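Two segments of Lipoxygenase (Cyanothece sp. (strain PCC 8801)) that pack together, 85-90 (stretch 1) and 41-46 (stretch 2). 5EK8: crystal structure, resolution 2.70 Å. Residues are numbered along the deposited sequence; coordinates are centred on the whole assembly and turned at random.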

ATOM      1  N   ASP A  85     -13.339 -37.099  -5.057  1.00 88.26           N
ATOM      2  CA  ASP A  85     -13.853 -37.221  -6.423  1.00 81.75           C
ATOM      3  C   ASP A  85     -14.764 -36.055  -6.805  1.00 72.95           C
ATOM      4  O   ASP A  85     -15.594 -35.632  -6.016  1.00 73.40           O
ATOM      5  CB  ASP A  85     -14.606 -38.541  -6.598  1.00 86.60           C
ATOM      6  CG  ASP A  85     -13.762 -39.750  -6.231  1.00 89.70           C
ATOM      7  OD1 ASP A  85     -12.720 -39.969  -6.888  1.00 92.61           O
ATOM      8  OD2 ASP A  85     -14.147 -40.484  -5.291  1.00 88.81           O
ATOM      9  N   TYR A  86     -14.614 -35.535  -8.018  1.00 66.65           N
ATOM     10  CA  TYR A  86     -15.452 -34.426  -8.465  1.00 60.91           C
ATOM     11  C   TYR A  86     -16.832 -34.908  -8.903  1.00 66.31           C
ATOM     12  O   TYR A  86     -16.959 -35.886  -9.646  1.00 69.69           O
ATOM     13  CB  TYR A  86     -14.771 -33.667  -9.602  1.00 57.39           C
ATOM     14  CG  TYR A  86     -15.683 -32.714 -10.342  1.00 60.94           C
ATOM     15  CD1 TYR A  86     -16.048 -31.490  -9.785  1.00 60.31           C
ATOM     16  CD2 TYR A  86     -16.176 -33.036 -11.603  1.00 59.98           C
ATOM     17  CE1 TYR A  86     -16.878 -30.615 -10.468  1.00 55.81           C
ATOM     18  CE2 TYR A  86     -17.004 -32.173 -12.289  1.00 59.02           C
ATOM     19  CZ  TYR A  86     -17.353 -30.966 -11.720  1.00 61.90           C
ATOM     20  OH  TYR A  86     -18.178 -30.112 -12.416  1.00 64.73           O
ATOM     21  N   LEU A  87     -17.866 -34.207  -8.442  1.00 67.51           N
ATOM     22  CA  LEU A  87     -19.245 -34.626  -8.679  1.00 70.14           C
ATOM     23  C   LEU A  87     -20.060 -33.608  -9.481  1.00 73.60           C
ATOM     24  O   LEU A  87     -20.952 -33.992 -10.240  1.00 73.18           O
ATOM     25  CB  LEU A  87     -19.946 -34.912  -7.345  1.00 64.17           C
ATOM     26  CG  LEU A  87     -19.272 -35.964  -6.458  1.00 62.68           C
ATOM     27  CD1 LEU A  87     -20.124 -36.271  -5.243  1.00 60.21           C
ATOM     28  CD2 LEU A  87     -18.960 -37.243  -7.246  1.00 61.62           C
ATOM     29  N   GLY A  88     -19.759 -32.320  -9.316  1.00 74.38           N
ATOM     30  CA  GLY A  88     -20.491 -31.283 -10.025  1.00 58.39           C
ATOM     31  C   GLY A  88     -20.087 -29.854  -9.711  1.00 63.37           C
ATOM     32  O   GLY A  88     -19.499 -29.576  -8.667  1.00 66.09           O
ATOM     33  N   LYS A  89     -20.417 -28.943 -10.623  1.00 64.06           N
ATOM     34  CA  LYS A  89     -20.059 -27.531 -10.488  1.00 66.12           C
ATOM     35  C   LYS A  89     -21.286 -26.640 -10.323  1.00 67.54           C
ATOM     36  O   LYS A  89     -22.417 -27.117 -10.357  1.00 71.25           O
ATOM     37  CB  LYS A  89     -19.262 -27.069 -11.707  1.00 68.03           C
ATOM     38  CG  LYS A  89     -17.762 -27.018 -11.509  1.00 70.89           C
ATOM     39  CD  LYS A  89     -17.070 -26.832 -12.848  1.00 74.64           C
ATOM     40  CE  LYS A  89     -17.750 -25.747 -13.668  1.00 74.13           C
ATOM     41  NZ  LYS A  89     -17.274 -25.737 -15.074  1.00 74.00           N
ATOM     42  N   GLY A  90     -21.050 -25.340 -10.160  1.00 67.32           N
ATOM     43  CA  GLY A  90     -22.131 -24.374 -10.072  1.00 66.29           C
ATOM     44  C   GLY A  90     -21.756 -23.112  -9.315  1.00 65.15           C
ATOM     45  O   GLY A  90     -20.660 -23.008  -8.761  1.00 67.46           O
TER
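Stretch 2 41-46: TQEAIT

Residues 41-46 form an irregular segment that crosses a β-strand steeply and holds to it mainly through side chains, with the ring of Tyr86 at the centre and a single lysine-to-carbonyl hydrogen bond beside it. Stretch 2 belongs to no regular helix or strand; its phi/psi pairs, among them -72/120 at Thr41 and -84/157 at Gln42, keep the chain extended through Ala44, and it bends at Ile45 (-80/84), where a weak hydrogen bond runs from Thr46 N to Ala44 O at 3.0 Å. Its direction from Gln42 to Ile45 lies 75° from that of stretch 1 from Tyr86 to Lys89, and no backbone-to-backbone hydrogen bond joins the two. Their nearest CA atoms are those of Gly88 and Ile45, 6.1 Å apart, and the contact buries a modest 330 Å² over both sides.

Tyr86, buried and with chi1 in the t well, points its CA-to-CB bond toward stretch 2. Gln42 lies over one face of its ring: Gln42 CB stands 3.4 Å from the centroid of the Tyr86 ring and only 10° off the normal, a CH-pi contact, while Gln42 CG comes within 3.4 Å of Tyr86 CD1. Further along, Ile45 CD1 approaches Tyr86 CE2 at 3.4 Å, an apolar contact made at an oblique angle to the ring. Tyr86 OH lies 3.0 Å from Glu43 O.

Ile45, with both chi angles in the m well, also rests on the strand backbone: its CD1 is 3.4 Å from Leu87 O, and its CG1 is 3.7 Å from Gly88 CA. The CA-to-CB bond of Lys89 points toward stretch 2, and Lys89 NZ donates a hydrogen bond to Gln42 O at 3.2 Å, engaging the backbone of the residue whose side chain covers Tyr86. Glu43 and Ala44 direct their CB atoms away from the strand and contribute little buried area.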

ATOM      1  N   THR A  41      -9.523 -26.832 -12.875  1.00 73.06           N
ATOM      2  CA  THR A  41     -10.880 -26.481 -13.264  1.00 73.01           C
ATOM      3  C   THR A  41     -11.580 -27.695 -13.873  1.00 76.10           C
ATOM      4  O   THR A  41     -11.127 -28.260 -14.869  1.00 78.77           O
ATOM      5  CB  THR A  41     -10.912 -25.292 -14.249  1.00 65.75           C
ATOM      6  OG1 THR A  41     -11.154 -25.763 -15.580  1.00 70.28           O
ATOM      7  CG2 THR A  41      -9.602 -24.512 -14.197  1.00 59.73           C
ATOM      8  N   GLN A  42     -12.679 -28.102 -13.244  1.00 76.33           N
ATOM      9  CA  GLN A  42     -13.422 -29.285 -13.657  1.00 76.77           C
ATOM     10  C   GLN A  42     -14.390 -28.950 -14.782  1.00 80.53           C
ATOM     11  O   GLN A  42     -14.792 -27.798 -14.938  1.00 79.55           O
ATOM     12  CB  GLN A  42     -14.177 -29.876 -12.469  1.00 74.89           C
ATOM     13  CG  GLN A  42     -13.315 -30.096 -11.242  1.00 74.40           C
ATOM     14  CD  GLN A  42     -12.344 -31.237 -11.425  1.00 78.22           C
ATOM     15  OE1 GLN A  42     -12.567 -32.129 -12.243  1.00 83.29           O
ATOM     16  NE2 GLN A  42     -11.251 -31.213 -10.670  1.00 77.82           N
ATOM     17  N   GLU A  43     -14.771 -29.960 -15.556  1.00 82.72           N
ATOM     18  CA  GLU A  43     -15.655 -29.749 -16.696  1.00 87.29           C
ATOM     19  C   GLU A  43     -17.122 -29.918 -16.312  1.00 86.05           C
ATOM     20  O   GLU A  43     -17.446 -30.584 -15.329  1.00 87.03           O
ATOM     21  CB  GLU A  43     -15.288 -30.704 -17.829  1.00 93.63           C
ATOM     22  CG  GLU A  43     -15.189 -30.035 -19.189  1.00100.41           C
ATOM     23  CD  GLU A  43     -14.197 -30.726 -20.106  1.00105.71           C
ATOM     24  OE1 GLU A  43     -13.535 -31.684 -19.656  1.00105.33           O
ATOM     25  OE2 GLU A  43     -14.077 -30.307 -21.279  1.00109.75           O
ATOM     26  N   ALA A  44     -18.003 -29.302 -17.094  1.00 86.08           N
ATOM     27  CA  ALA A  44     -19.437 -29.365 -16.842  1.00 89.09           C
ATOM     28  C   ALA A  44     -19.938 -30.799 -16.906  1.00 90.51           C
ATOM     29  O   ALA A  44     -19.524 -31.575 -17.768  1.00 91.92           O
ATOM     30  CB  ALA A  44     -20.190 -28.498 -17.840  1.00 90.04           C
ATOM     31  N   ILE A  45     -20.833 -31.148 -15.989  1.00 90.97           N
ATOM     32  CA  ILE A  45     -21.410 -32.483 -15.963  1.00 93.89           C
ATOM     33  C   ILE A  45     -22.520 -32.603 -16.998  1.00 97.84           C
ATOM     34  O   ILE A  45     -23.699 -32.436 -16.685  1.00100.24           O
ATOM     35  CB  ILE A  45     -21.967 -32.832 -14.574  1.00 94.95           C
ATOM     36  CG1 ILE A  45     -20.903 -32.597 -13.503  1.00 93.18           C
ATOM     37  CG2 ILE A  45     -22.431 -34.281 -14.537  1.00 98.28           C
ATOM     38  CD1 ILE A  45     -19.885 -33.705 -13.405  1.00 94.23           C
ATOM     39  N   THR A  46     -22.139 -32.883 -18.240  1.00 99.41           N
ATOM     40  CA  THR A  46     -23.121 -33.052 -19.300  1.00101.56           C
ATOM     41  C   THR A  46     -23.735 -34.438 -19.199  1.00101.60           C
ATOM     42  O   THR A  46     -23.054 -35.451 -19.358  1.00100.17           O
ATOM     43  CB  THR A  46     -22.517 -32.843 -20.692  1.00104.29           C
ATOM     44  OG1 THR A  46     -21.898 -31.551 -20.750  1.00102.70           O
ATOM     45  CG2 THR A  46     -23.608 -32.930 -21.760  1.00106.37           C
TER